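Local atomic coordinates of putative short-chain dehydrogenase/reductase (Burkholderia xenovorans, PDB entry 5K9Z), a protein that probably catalyses NAD(P)-dependent interconversion of an alcohol and the corresponding carbonyl compound. Residues 69-79 / 119-130; 87-95 / 135-146. All coordinates share one frame; numbering follows the deposited sequence.

Contact 1: 69-79 / 119-130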
ATOM      1  N   VAL C  69      -1.284  28.662  -5.547  1.00 22.44           N
ATOM      2  CA  VAL C  69      -2.174  27.812  -4.758  1.00 18.26           C
ATOM      3  C   VAL C  69      -1.811  27.785  -3.279  1.00 17.51           C
ATOM      4  O   VAL C  69      -2.630  27.356  -2.458  1.00 18.34           O
ATOM      5  CB  VAL C  69      -2.237  26.360  -5.289  1.00 19.61           C
ATOM      6  CG1 VAL C  69      -2.718  26.346  -6.722  1.00 14.73           C
ATOM      7  CG2 VAL C  69      -0.885  25.653  -5.161  1.00 18.66           C
ATOM      8  N   SER C  70      -0.643  28.289  -2.895  1.00 15.47           N
ATOM      9  CA  SER C  70      -0.372  28.381  -1.466  1.00 16.68           C
ATOM     10  C   SER C  70      -1.164  29.494  -0.788  1.00 17.98           C
ATOM     11  O   SER C  70      -1.162  29.553   0.448  1.00 18.46           O
ATOM     12  CB  SER C  70       1.125  28.593  -1.204  1.00 21.94           C
ATOM     13  OG  SER C  70       1.546  29.872  -1.634  1.00 22.35           O
ATOM     14  N   VAL C  71      -1.858  30.341  -1.553  1.00 15.79           N
ATOM     15  CA  VAL C  71      -2.632  31.469  -1.022  1.00 17.80           C
ATOM     16  C   VAL C  71      -4.110  31.166  -1.213  1.00 16.85           C
ATOM     17  O   VAL C  71      -4.608  31.178  -2.344  1.00 16.12           O
ATOM     18  CB  VAL C  71      -2.274  32.791  -1.713  1.00 17.44           C
ATOM     19  CG1 VAL C  71      -3.073  33.965  -1.088  1.00 17.24           C
ATOM     20  CG2 VAL C  71      -0.774  33.033  -1.644  1.00 22.68           C
ATOM     21  N   GLU C  72      -4.826  30.932  -0.111  1.00 16.17           N
ATOM     22  CA  GLU C  72      -6.217  30.499  -0.226  1.00 16.12           C
ATOM     23  C   GLU C  72      -7.040  31.478  -1.053  1.00 17.64           C
ATOM     24  O   GLU C  72      -7.854  31.071  -1.892  1.00 16.40           O
ATOM     25  CB  GLU C  72      -6.841  30.347   1.159  1.00 16.29           C
ATOM     26  CG  GLU C  72      -8.316  29.986   1.041  1.00 16.36           C
ATOM     27  CD  GLU C  72      -9.013  29.841   2.363  1.00 22.45           C
ATOM     28  OE1 GLU C  72      -8.480  30.309   3.389  1.00 21.24           O
ATOM     29  OE2 GLU C  72     -10.112  29.247   2.373  1.00 24.67           O
ATOM     30  N   ALA C  73      -6.824  32.780  -0.835  1.00 19.02           N
ATOM     31  CA  ALA C  73      -7.618  33.798  -1.516  1.00 21.82           C
ATOM     32  C   ALA C  73      -7.457  33.703  -3.023  1.00 17.32           C
ATOM     33  O   ALA C  73      -8.398  33.972  -3.772  1.00 17.54           O
ATOM     34  CB  ALA C  73      -7.211  35.197  -1.029  1.00 18.04           C
ATOM     35  N   GLN C  74      -6.248  33.369  -3.489  1.00 17.06           N
ATOM     36  CA  GLN C  74      -6.038  33.257  -4.926  1.00 22.24           C
ATOM     37  C   GLN C  74      -6.727  32.018  -5.496  1.00 26.37           C
ATOM     38  O   GLN C  74      -7.257  32.050  -6.615  1.00 16.75           O
ATOM     39  CB  GLN C  74      -4.543  33.248  -5.228  1.00 16.94           C
ATOM     40  CG  GLN C  74      -3.881  34.595  -4.884  1.00 17.48           C
ATOM     41  CD  GLN C  74      -2.452  34.661  -5.336  1.00 21.81           C
ATOM     42  OE1 GLN C  74      -2.058  33.980  -6.287  1.00 23.61           O
ATOM     43  NE2 GLN C  74      -1.658  35.481  -4.659  1.00 22.40           N
ATOM     44  N   VAL C  75      -6.730  30.920  -4.740  1.00 16.19           N
ATOM     45  CA  VAL C  75      -7.448  29.722  -5.178  1.00 18.09           C
ATOM     46  C   VAL C  75      -8.942  30.013  -5.257  1.00 18.60           C
ATOM     47  O   VAL C  75      -9.602  29.692  -6.247  1.00 17.48           O
ATOM     48  CB  VAL C  75      -7.143  28.542  -4.234  1.00 18.17           C
ATOM     49  CG1 VAL C  75      -8.027  27.342  -4.559  1.00 15.23           C
ATOM     50  CG2 VAL C  75      -5.651  28.175  -4.293  1.00 15.20           C
ATOM     51  N   ALA C  76      -9.481  30.671  -4.228  1.00 19.91           N
ATOM     52  CA  ALA C  76     -10.899  31.022  -4.230  1.00 20.89           C
ATOM     53  C   ALA C  76     -11.224  31.933  -5.405  1.00 24.67           C
ATOM     54  O   ALA C  76     -12.269  31.782  -6.051  1.00 17.44           O
ATOM     55  CB  ALA C  76     -11.271  31.690  -2.904  1.00 18.59           C
ATOM     56  N   ALA C  77     -10.326  32.884  -5.697  1.00 23.58           N
ATOM     57  CA  ALA C  77     -10.533  33.819  -6.800  1.00 22.11           C
ATOM     58  C   ALA C  77     -10.493  33.118  -8.153  1.00 17.75           C
ATOM     59  O   ALA C  77     -11.189  33.542  -9.081  1.00 18.45           O
ATOM     60  CB  ALA C  77      -9.481  34.937  -6.751  1.00 18.20           C
ATOM     61  N   ALA C  78      -9.663  32.074  -8.303  1.00 17.24           N
ATOM     62  CA  ALA C  78      -9.655  31.318  -9.557  1.00 17.15           C
ATOM     63  C   ALA C  78     -10.974  30.570  -9.763  1.00 20.00           C
ATOM     64  O   ALA C  78     -11.501  30.520 -10.883  1.00 19.44           O
ATOM     65  CB  ALA C  78      -8.477  30.340  -9.589  1.00 16.66           C
ATOM     66  N   VAL C  79     -11.504  29.947  -8.705  1.00 19.33           N
ATOM     67  CA  VAL C  79     -12.831  29.331  -8.787  1.00 17.03           C
ATOM     68  C   VAL C  79     -13.878  30.367  -9.184  1.00 20.36           C
ATOM     69  O   VAL C  79     -14.709  30.129 -10.071  1.00 18.33           O
ATOM     70  CB  VAL C  79     -13.195  28.656  -7.451  1.00 17.40           C
ATOM     71  CG1 VAL C  79     -14.687  28.274  -7.427  1.00 21.51           C
ATOM     72  CG2 VAL C  79     -12.337  27.425  -7.230  1.00 16.22           C
ATOM     73  N   VAL C 119       2.372  24.582  -0.620  1.00 17.37           N
ATOM     74  CA  VAL C 119       2.034  24.299  -2.008  1.00 14.93           C
ATOM     75  C   VAL C 119       1.376  22.920  -2.139  1.00 19.42           C
ATOM     76  O   VAL C 119       0.325  22.767  -2.778  1.00 20.13           O
ATOM     77  CB  VAL C 119       3.297  24.396  -2.892  1.00 19.80           C
ATOM     78  CG1 VAL C 119       2.971  24.034  -4.315  1.00 17.14           C
ATOM     79  CG2 VAL C 119       3.975  25.807  -2.796  1.00 23.32           C
ATOM     80  N   LEU C 120       2.014  21.885  -1.589  1.00 14.15           N
ATOM     81  CA  LEU C 120       1.618  20.519  -1.911  1.00 13.49           C
ATOM     82  C   LEU C 120       0.431  20.024  -1.106  1.00 14.41           C
ATOM     83  O   LEU C 120      -0.232  19.069  -1.535  1.00 16.64           O
ATOM     84  CB  LEU C 120       2.806  19.564  -1.737  1.00 16.52           C
ATOM     85  CG  LEU C 120       3.979  19.820  -2.703  1.00 18.73           C
ATOM     86  CD1 LEU C 120       5.130  18.822  -2.518  1.00 14.35           C
ATOM     87  CD2 LEU C 120       3.518  19.805  -4.152  1.00 15.36           C
ATOM     88  N   LEU C 121       0.175  20.602   0.062  1.00 15.40           N
ATOM     89  CA  LEU C 121      -0.930  20.170   0.912  1.00 18.45           C
ATOM     90  C   LEU C 121      -1.948  21.282   1.126  1.00 17.29           C
ATOM     91  O   LEU C 121      -3.133  21.083   0.825  1.00 17.60           O
ATOM     92  CB  LEU C 121      -0.398  19.665   2.267  1.00 15.17           C
ATOM     93  CG  LEU C 121      -1.460  19.336   3.326  1.00 18.27           C
ATOM     94  CD1 LEU C 121      -2.495  18.352   2.785  1.00 19.11           C
ATOM     95  CD2 LEU C 121      -0.801  18.781   4.589  1.00 18.38           C
ATOM     96  N   ASP C 122      -1.526  22.454   1.630  1.00 13.92           N
ATOM     97  CA  ASP C 122      -2.490  23.529   1.863  1.00 15.08           C
ATOM     98  C   ASP C 122      -3.202  23.888   0.572  1.00 20.11           C
ATOM     99  O   ASP C 122      -4.425  24.079   0.559  1.00 17.30           O
ATOM    100  CB  ASP C 122      -1.793  24.773   2.425  1.00 18.10           C
ATOM    101  CG  ASP C 122      -1.145  24.538   3.777  1.00 25.77           C
ATOM    102  OD1 ASP C 122      -1.479  23.557   4.466  1.00 23.37           O
ATOM    103  OD2 ASP C 122      -0.234  25.321   4.119  1.00 32.37           O
ATOM    104  N   GLY C 123      -2.448  23.947  -0.534  1.00 14.04           N
ATOM    105  CA  GLY C 123      -3.042  24.277  -1.821  1.00 20.04           C
ATOM    106  C   GLY C 123      -4.126  23.298  -2.239  1.00 22.66           C
ATOM    107  O   GLY C 123      -5.113  23.677  -2.883  1.00 19.00           O
ATOM    108  N   VAL C 124      -3.947  22.024  -1.908  1.00 13.69           N
ATOM    109  CA  VAL C 124      -4.983  21.037  -2.229  1.00 13.61           C
ATOM    110  C   VAL C 124      -6.211  21.247  -1.352  1.00 13.79           C
ATOM    111  O   VAL C 124      -7.353  21.150  -1.824  1.00 14.65           O
ATOM    112  CB  VAL C 124      -4.424  19.616  -2.086  1.00 13.40           C
ATOM    113  CG1 VAL C 124      -5.531  18.606  -2.275  1.00 13.40           C
ATOM    114  CG2 VAL C 124      -3.304  19.406  -3.076  1.00 15.13           C
ATOM    115  N   PHE C 125      -5.999  21.500  -0.055  1.00 17.08           N
ATOM    116  CA  PHE C 125      -7.115  21.796   0.843  1.00 22.02           C
ATOM    117  C   PHE C 125      -7.920  23.000   0.360  1.00 21.92           C
ATOM    118  O   PHE C 125      -9.160  22.955   0.314  1.00 18.73           O
ATOM    119  CB  PHE C 125      -6.604  22.020   2.268  1.00 16.89           C
ATOM    120  CG  PHE C 125      -7.586  22.754   3.157  1.00 20.77           C
ATOM    121  CD1 PHE C 125      -8.831  22.215   3.444  1.00 21.48           C
ATOM    122  CD2 PHE C 125      -7.246  23.973   3.714  1.00 18.55           C
ATOM    123  CE1 PHE C 125      -9.727  22.899   4.266  1.00 24.74           C
ATOM    124  CE2 PHE C 125      -8.135  24.665   4.534  1.00 20.56           C
ATOM    125  CZ  PHE C 125      -9.368  24.128   4.811  1.00 21.97           C
ATOM    126  N   TYR C 126      -7.233  24.091   0.008  1.00 14.50           N
ATOM    127  CA  TYR C 126      -7.946  25.279  -0.467  1.00 19.00           C
ATOM    128  C   TYR C 126      -8.722  24.965  -1.737  1.00 20.36           C
ATOM    129  O   TYR C 126      -9.871  25.393  -1.894  1.00 19.01           O
ATOM    130  CB  TYR C 126      -6.975  26.438  -0.738  1.00 14.94           C
ATOM    131  CG  TYR C 126      -6.103  26.875   0.422  1.00 15.05           C
ATOM    132  CD1 TYR C 126      -6.565  26.832   1.730  1.00 15.26           C
ATOM    133  CD2 TYR C 126      -4.795  27.307   0.204  1.00 17.84           C
ATOM    134  CE1 TYR C 126      -5.767  27.208   2.785  1.00 16.85           C
ATOM    135  CE2 TYR C 126      -3.979  27.712   1.266  1.00 23.03           C
ATOM    136  CZ  TYR C 126      -4.470  27.649   2.547  1.00 22.21           C
ATOM    137  OH  TYR C 126      -3.673  28.025   3.599  1.00 21.86           O
ATOM    138  N   GLY C 127      -8.109  24.205  -2.652  1.00 16.29           N
ATOM    139  CA  GLY C 127      -8.791  23.850  -3.883  1.00 14.54           C
ATOM    140  C   GLY C 127     -10.009  22.971  -3.650  1.00 14.74           C
ATOM    141  O   GLY C 127     -11.053  23.161  -4.274  1.00 17.93           O
ATOM    142  N   ILE C 128      -9.893  21.981  -2.766  1.00 17.97           N
ATOM    143  CA  ILE C 128     -11.062  21.156  -2.470  1.00 16.28           C
ATOM    144  C   ILE C 128     -12.136  22.013  -1.813  1.00 17.11           C
ATOM    145  O   ILE C 128     -13.312  21.974  -2.190  1.00 18.75           O
ATOM    146  CB  ILE C 128     -10.677  19.957  -1.585  1.00 14.41           C
ATOM    147  CG1 ILE C 128      -9.721  19.019  -2.339  1.00 16.78           C
ATOM    148  CG2 ILE C 128     -11.950  19.170  -1.133  1.00 14.68           C
ATOM    149  CD1 ILE C 128      -9.172  17.921  -1.472  1.00 19.06           C
ATOM    150  N   LYS C 129     -11.738  22.821  -0.838  1.00 17.53           N
ATOM    151  CA  LYS C 129     -12.708  23.649  -0.126  1.00 18.16           C
ATOM    152  C   LYS C 129     -13.504  24.524  -1.091  1.00 19.12           C
ATOM    153  O   LYS C 129     -14.737  24.491  -1.102  1.00 16.21           O
ATOM    154  CB  LYS C 129     -11.996  24.499   0.920  1.00 15.63           C
ATOM    155  CG  LYS C 129     -12.890  25.554   1.582  1.00 16.19           C
ATOM    156  CD  LYS C 129     -12.086  26.327   2.609  1.00 17.27           C
ATOM    157  CE  LYS C 129     -12.865  27.542   3.141  1.00 20.12           C
ATOM    158  NZ  LYS C 129     -12.025  28.307   4.106  1.00 17.38           N
ATOM    159  N   HIS C 130     -12.816  25.301  -1.928  1.00 15.75           N
ATOM    160  CA  HIS C 130     -13.533  26.279  -2.744  1.00 18.30           C
ATOM    161  C   HIS C 130     -14.188  25.664  -3.974  1.00 18.53           C
ATOM    162  O   HIS C 130     -15.275  26.098  -4.367  1.00 16.59           O
ATOM    163  CB  HIS C 130     -12.611  27.442  -3.079  1.00 18.70           C
ATOM    164  CG  HIS C 130     -12.253  28.225  -1.859  1.00 21.01           C
ATOM    165  ND1 HIS C 130     -13.101  29.169  -1.315  1.00 21.37           N
ATOM    166  CD2 HIS C 130     -11.203  28.125  -1.009  1.00 16.60           C
ATOM    167  CE1 HIS C 130     -12.567  29.654  -0.208  1.00 22.49           C
ATOM    168  NE2 HIS C 130     -11.413  29.041  -0.001  1.00 19.69           N
TER
HETATM  169  O   HOH W   1      -0.916  28.182   2.806  1.00 31.43           O

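Contact 2: 87-95 / 135-146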
ATOM      1  N   GLY C  87     -20.275  30.247 -15.517  1.00 22.42           N
ATOM      2  CA  GLY C  87     -21.473  29.977 -14.745  1.00 23.87           C
ATOM      3  C   GLY C  87     -21.460  28.698 -13.936  1.00 26.57           C
ATOM      4  O   GLY C  87     -22.384  28.478 -13.149  1.00 25.23           O
ATOM      5  N   ARG C  88     -20.437  27.859 -14.078  1.00 22.87           N
ATOM      6  CA  ARG C  88     -20.384  26.604 -13.338  1.00 23.76           C
ATOM      7  C   ARG C  88     -18.935  26.150 -13.277  1.00 21.33           C
ATOM      8  O   ARG C  88     -18.081  26.653 -14.004  1.00 23.70           O
ATOM      9  CB  ARG C  88     -21.268  25.530 -13.995  1.00 24.41           C
ATOM     10  CG  ARG C  88     -20.845  25.200 -15.421  1.00 26.26           C
ATOM     11  CD  ARG C  88     -21.787  24.226 -16.114  1.00 31.90           C
ATOM     12  NE  ARG C  88     -21.898  22.938 -15.423  1.00 39.01           N
ATOM     13  CZ  ARG C  88     -22.945  22.567 -14.689  1.00 39.88           C
ATOM     14  NH1 ARG C  88     -23.982  23.382 -14.553  1.00 44.30           N
ATOM     15  NH2 ARG C  88     -22.963  21.383 -14.096  1.00 36.41           N
ATOM     16  N   LEU C  89     -18.672  25.183 -12.395  1.00 21.13           N
ATOM     17  CA  LEU C  89     -17.393  24.478 -12.332  1.00 19.92           C
ATOM     18  C   LEU C  89     -17.670  22.982 -12.235  1.00 21.40           C
ATOM     19  O   LEU C  89     -18.335  22.531 -11.296  1.00 21.35           O
ATOM     20  CB  LEU C  89     -16.556  24.933 -11.139  1.00 19.68           C
ATOM     21  CG  LEU C  89     -15.189  24.262 -11.024  1.00 21.44           C
ATOM     22  CD1 LEU C  89     -14.321  24.573 -12.247  1.00 21.76           C
ATOM     23  CD2 LEU C  89     -14.500  24.694  -9.742  1.00 21.66           C
ATOM     24  N   ASP C  90     -17.190  22.218 -13.212  1.00 17.71           N
ATOM     25  CA  ASP C  90     -17.462  20.784 -13.237  1.00 17.67           C
ATOM     26  C   ASP C  90     -16.299  19.942 -12.753  1.00 25.79           C
ATOM     27  O   ASP C  90     -16.518  18.862 -12.200  1.00 16.97           O
ATOM     28  CB  ASP C  90     -17.833  20.351 -14.648  1.00 20.22           C
ATOM     29  CG  ASP C  90     -19.096  21.009 -15.122  1.00 28.98           C
ATOM     30  OD1 ASP C  90     -20.150  20.715 -14.527  1.00 32.60           O
ATOM     31  OD2 ASP C  90     -19.042  21.800 -16.088  1.00 27.69           O
ATOM     32  N   CYS C  91     -15.071  20.404 -12.962  1.00 22.96           N
ATOM     33  CA  CYS C  91     -13.900  19.612 -12.636  1.00 20.14           C
ATOM     34  C   CYS C  91     -12.824  20.534 -12.090  1.00 19.44           C
ATOM     35  O   CYS C  91     -12.553  21.586 -12.674  1.00 18.49           O
ATOM     36  CB  CYS C  91     -13.387  18.848 -13.865  1.00 17.37           C
ATOM     37  SG  CYS C  91     -11.903  17.882 -13.508  1.00 23.21           S
ATOM     38  N   MET C  92     -12.253  20.166 -10.949  1.00 15.53           N
ATOM     39  CA  MET C  92     -11.136  20.886 -10.349  1.00 15.22           C
ATOM     40  C   MET C  92      -9.917  19.972 -10.338  1.00 18.29           C
ATOM     41  O   MET C  92     -10.014  18.829  -9.885  1.00 19.63           O
ATOM     42  CB  MET C  92     -11.470  21.311  -8.925  1.00 17.86           C
ATOM     43  CG  MET C  92     -10.307  21.957  -8.189  1.00 16.60           C
ATOM     44  SD  MET C  92     -10.037  23.636  -8.755  1.00 23.08           S
ATOM     45  CE  MET C  92      -8.782  24.217  -7.608  1.00 23.26           C
ATOM     46  N   VAL C  93      -8.771  20.464 -10.804  1.00 16.98           N
ATOM     47  CA  VAL C  93      -7.539  19.674 -10.798  1.00 14.58           C
ATOM     48  C   VAL C  93      -6.508  20.392  -9.932  1.00 14.35           C
ATOM     49  O   VAL C  93      -5.974  21.438 -10.319  1.00 15.17           O
ATOM     50  CB  VAL C  93      -7.005  19.424 -12.213  1.00 19.02           C
ATOM     51  CG1 VAL C  93      -5.729  18.579 -12.154  1.00 15.56           C
ATOM     52  CG2 VAL C  93      -8.044  18.689 -13.047  1.00 17.75           C
ATOM     53  N   ASN C  94      -6.223  19.832  -8.759  1.00 14.06           N
ATOM     54  CA  ASN C  94      -5.203  20.366  -7.859  1.00 13.89           C
ATOM     55  C   ASN C  94      -3.870  19.769  -8.269  1.00 22.32           C
ATOM     56  O   ASN C  94      -3.573  18.620  -7.941  1.00 14.29           O
ATOM     57  CB  ASN C  94      -5.510  20.023  -6.412  1.00 15.39           C
ATOM     58  CG  ASN C  94      -6.830  20.577  -5.962  1.00 20.39           C
ATOM     59  OD1 ASN C  94      -7.065  21.780  -6.061  1.00 17.08           O
ATOM     60  ND2 ASN C  94      -7.718  19.703  -5.499  1.00 19.83           N
ATOM     61  N   ASN C  95      -3.075  20.545  -8.996  1.00 16.17           N
ATOM     62  CA  ASN C  95      -1.818  20.074  -9.553  1.00 14.02           C
ATOM     63  C   ASN C  95      -0.725  21.109  -9.310  1.00 19.24           C
ATOM     64  O   ASN C  95      -0.956  22.317  -9.442  1.00 22.31           O
ATOM     65  CB  ASN C  95      -1.976  19.783 -11.050  1.00 16.47           C
ATOM     66  CG  ASN C  95      -0.642  19.626 -11.760  1.00 24.35           C
ATOM     67  OD1 ASN C  95      -0.170  20.549 -12.432  1.00 29.54           O
ATOM     68  ND2 ASN C  95      -0.022  18.473 -11.599  1.00 14.40           N
ATOM     69  N   MET C 135     -19.514  23.352  -6.184  1.00 17.72           N
ATOM     70  CA  MET C 135     -20.047  22.116  -6.744  1.00 24.77           C
ATOM     71  C   MET C 135     -21.235  21.582  -5.960  1.00 24.56           C
ATOM     72  O   MET C 135     -22.154  21.018  -6.564  1.00 19.89           O
ATOM     73  CB  MET C 135     -18.946  21.061  -6.840  1.00 19.81           C
ATOM     74  CG  MET C 135     -17.926  21.400  -7.916  1.00 19.14           C
ATOM     75  SD  MET C 135     -16.534  20.270  -7.842  1.00 18.75           S
ATOM     76  CE  MET C 135     -15.526  20.856  -9.206  1.00 19.66           C
ATOM     77  N   VAL C 136     -21.245  21.730  -4.627  1.00 21.74           N
ATOM     78  CA  VAL C 136     -22.389  21.210  -3.880  1.00 26.72           C
ATOM     79  C   VAL C 136     -23.658  21.946  -4.278  1.00 29.01           C
ATOM     80  O   VAL C 136     -24.754  21.379  -4.207  1.00 29.38           O
ATOM     81  CB  VAL C 136     -22.171  21.255  -2.348  1.00 25.03           C
ATOM     82  CG1 VAL C 136     -20.976  20.385  -1.952  1.00 20.85           C
ATOM     83  CG2 VAL C 136     -22.008  22.673  -1.852  1.00 29.60           C
ATOM     84  N   LYS C 137     -23.538  23.194  -4.738  1.00 29.75           N
ATOM     85  CA  LYS C 137     -24.710  23.900  -5.258  1.00 40.49           C
ATOM     86  C   LYS C 137     -25.221  23.255  -6.543  1.00 44.09           C
ATOM     87  O   LYS C 137     -26.435  23.140  -6.745  1.00 45.59           O
ATOM     88  CB  LYS C 137     -24.378  25.371  -5.506  1.00 44.80           C
ATOM     89  CG  LYS C 137     -24.063  26.184  -4.255  1.00 51.79           C
ATOM     90  CD  LYS C 137     -23.751  27.636  -4.615  1.00 55.76           C
ATOM     91  CE  LYS C 137     -23.399  28.474  -3.392  1.00 57.05           C
ATOM     92  NZ  LYS C 137     -24.610  28.845  -2.614  1.00 60.41           N
ATOM     93  N   GLN C 138     -24.308  22.831  -7.424  1.00 40.74           N
ATOM     94  CA  GLN C 138     -24.691  22.135  -8.654  1.00 37.79           C
ATOM     95  C   GLN C 138     -25.303  20.763  -8.381  1.00 33.94           C
ATOM     96  O   GLN C 138     -26.095  20.268  -9.190  1.00 29.96           O
ATOM     97  CB  GLN C 138     -23.463  21.964  -9.565  1.00 35.43           C
ATOM     98  CG  GLN C 138     -22.973  23.247 -10.226  1.00 34.60           C
ATOM     99  CD  GLN C 138     -21.489  23.210 -10.594  1.00 40.89           C
ATOM    100  OE1 GLN C 138     -20.883  24.261 -10.840  1.00 48.54           O
ATOM    101  NE2 GLN C 138     -20.895  22.003 -10.627  1.00 28.26           N
ATOM    102  N   GLY C 139     -24.911  20.111  -7.288  1.00 29.62           N
ATOM    103  CA  GLY C 139     -25.237  18.710  -7.115  1.00 23.25           C
ATOM    104  C   GLY C 139     -24.398  17.784  -7.965  1.00 23.65           C
ATOM    105  O   GLY C 139     -24.797  16.641  -8.196  1.00 21.55           O
ATOM    106  N   SER C 140     -23.251  18.248  -8.462  1.00 20.79           N
ATOM    107  CA  SER C 140     -22.378  17.417  -9.283  1.00 21.77           C
ATOM    108  C   SER C 140     -21.020  18.096  -9.372  1.00 19.26           C
ATOM    109  O   SER C 140     -20.887  19.298  -9.126  1.00 22.48           O
ATOM    110  CB  SER C 140     -22.931  17.198 -10.695  1.00 22.44           C
ATOM    111  OG  SER C 140     -22.906  18.425 -11.413  1.00 26.74           O
ATOM    112  N   GLY C 141     -20.028  17.316  -9.739  1.00 20.46           N
ATOM    113  CA  GLY C 141     -18.686  17.838  -9.903  1.00 24.36           C
ATOM    114  C   GLY C 141     -17.658  16.804  -9.507  1.00 23.01           C
ATOM    115  O   GLY C 141     -17.932  15.842  -8.791  1.00 16.85           O
ATOM    116  N   CYS C 142     -16.421  17.051  -9.938  1.00 16.64           N
ATOM    117  CA  CYS C 142     -15.335  16.103  -9.775  1.00 18.33           C
ATOM    118  C   CYS C 142     -14.103  16.881  -9.339  1.00 20.07           C
ATOM    119  O   CYS C 142     -13.660  17.780 -10.058  1.00 19.77           O
ATOM    120  CB  CYS C 142     -15.080  15.366 -11.097  1.00 28.57           C
ATOM    121  SG  CYS C 142     -13.860  14.105 -10.975  1.00 40.17           S
ATOM    122  N   ILE C 143     -13.554  16.553  -8.172  1.00 15.97           N
ATOM    123  CA  ILE C 143     -12.356  17.214  -7.657  1.00 16.35           C
ATOM    124  C   ILE C 143     -11.200  16.223  -7.709  1.00 21.03           C
ATOM    125  O   ILE C 143     -11.259  15.143  -7.104  1.00 20.23           O
ATOM    126  CB  ILE C 143     -12.578  17.743  -6.233  1.00 17.74           C
ATOM    127  CG1 ILE C 143     -13.767  18.718  -6.223  1.00 19.61           C
ATOM    128  CG2 ILE C 143     -11.338  18.435  -5.744  1.00 20.70           C
ATOM    129  CD1 ILE C 143     -14.193  19.177  -4.829  1.00 15.27           C
ATOM    130  N   LEU C 144     -10.148  16.587  -8.429  1.00 15.89           N
ATOM    131  CA  LEU C 144      -9.043  15.673  -8.697  1.00 17.22           C
ATOM    132  C   LEU C 144      -7.737  16.301  -8.238  1.00 19.25           C
ATOM    133  O   LEU C 144      -7.493  17.482  -8.480  1.00 23.43           O
ATOM    134  CB  LEU C 144      -8.969  15.328 -10.194  1.00 17.28           C
ATOM    135  CG  LEU C 144     -10.215  14.683 -10.800  1.00 20.74           C
ATOM    136  CD1 LEU C 144     -10.125  14.577 -12.318  1.00 19.89           C
ATOM    137  CD2 LEU C 144     -10.423  13.311 -10.178  1.00 19.67           C
ATOM    138  N   SER C 145      -6.897  15.512  -7.571  1.00 13.76           N
ATOM    139  CA  SER C 145      -5.612  15.993  -7.090  1.00 13.55           C
ATOM    140  C   SER C 145      -4.500  15.125  -7.666  1.00 17.88           C
ATOM    141  O   SER C 145      -4.600  13.896  -7.680  1.00 18.76           O
ATOM    142  CB  SER C 145      -5.549  15.982  -5.560  1.00 15.98           C
ATOM    143  OG  SER C 145      -6.569  16.800  -4.996  1.00 17.74           O
ATOM    144  N   VAL C 146      -3.428  15.761  -8.125  1.00 16.95           N
ATOM    145  CA  VAL C 146      -2.279  15.025  -8.653  1.00 13.72           C
ATOM    146  C   VAL C 146      -1.368  14.773  -7.459  1.00 16.32           C
ATOM    147  O   VAL C 146      -0.650  15.676  -6.998  1.00 14.33           O
ATOM    148  CB  VAL C 146      -1.574  15.794  -9.769  1.00 13.96           C
ATOM    149  CG1 VAL C 146      -0.322  15.010 -10.287  1.00 15.90           C
ATOM    150  CG2 VAL C 146      -2.569  16.080 -10.901  1.00 14.72           C
TER
HETATM  151  O   HOH W   2     -25.533  19.850 -12.389  1.00 48.82           O
HETATM  152  O   HOH W   3     -20.636  18.866 -12.422  1.00 27.74           O

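Contact 1: 69-79 / 119-130
E72 OE2 is gripped from two sides by residues of the segment 119-130. K129 NZ closes a salt bridge of 2.7 Å to E72 OE2 on its syn lone pair, while H130 NE2 donates to the same oxygen from the anti side, also at 2.7 Å and at 162°. The acceptor lies near the imidazole plane, but that plane stands 62° from the carboxylate. With H130 ND1 bonded to a glycerol, probably a remnant of the crystallisation liquor, both ring nitrogens are engaged. CG of E72 stands anti to the backbone N and the chain runs on extended, which carries the carboxylate past Y126 to K129 and H130. The placing of helix 72-79 sets CB of the same residue over the centre of the tyrosine ring, a CH-pi contact of 3.5 Å from E72 CB to the Y126 centroid. A76 CB makes a second CH-pi contact on one face of H130, 3.6 Å from the centroid of that imidazole. At the edge of Y126, V69 O lies in the ring plane, and a water joins the hydroxyl to S70 O and D122 OD2. Where the two backbones approach most closely, G123 CA makes a CA-H...O contact of 3.2 Å with V69 O, an approach that G123 allows by having no side chain. V75 CG1 rests on G127 CA at 3.6 Å. The axes of segments 72-79 and 119-130 cross at -37°, 9.0 Å apart; the parent helices 72-86 and 110-138 pack side by side on one face of the Rossmann-type sheet of short-chain dehydrogenases.

Contact 2: 87-95 / 135-146
Q138 turns its amide edge toward the backbone of L89 and takes hold of it at both ends. OE1 of Q138 accepts from L89 N at 2.9 Å, nearly straight at 168°, and Q138 NE2 donates to L89 O at 2.7 Å, arriving from above that carbonyl plane rather than on a lone pair. This pair of hydrogen bonds fixes the rotation of the amide. The guanidinium of R88 lies over Q138 CD with the two planes only 23° apart, and grips D90 side-on through NE and NH2; D90 OD2 also accepts from V17 N. The extended chain of M135 crosses L89 at a slant, with M135 CE 3.9 Å from L89 CG. Beyond it, 91-94 and 141-146 run parallel, joined by backbone hydrogen bonds from C142 N - D90 O through V146 N - N94 O. On one face C91 SG meets L144 CD1 at 3.9 Å; on the other, N94 ND2 donates to S145 OG at 3.2 Å, with the hydroxyl close to the amide plane. These are the central strand 91-94 of the seven-stranded parallel sheet and its neighbour 141-146, flanked by 17-21 and 184-191, with helix 110-138 packed over M92, N94, I143 and S145 and helix 225-236 over C91, L144 and V146.

Helix 110-138 joins the two contacts: its middle turns face helix 72-86 in contact 1, and its last turn meets the approach to strand 91-94 in contact 2. The segments alternate along the chain, helix 72-86 leading into strand 91-94 and helix 110-138 into strand 141-146. Contact 2 is buried, at the centre of the sheet, and is held chiefly by backbone bonds; contact 1 lies on the outer layer, partly buried, where charged groups, aromatic rings and a water do the work. They touch directly, V124, G127 and I128 packing against M92, N94 and S145: V124 CG1 is 3.4 Å from S145 OG, and G127 CA lies 3.7 Å from M92 CE.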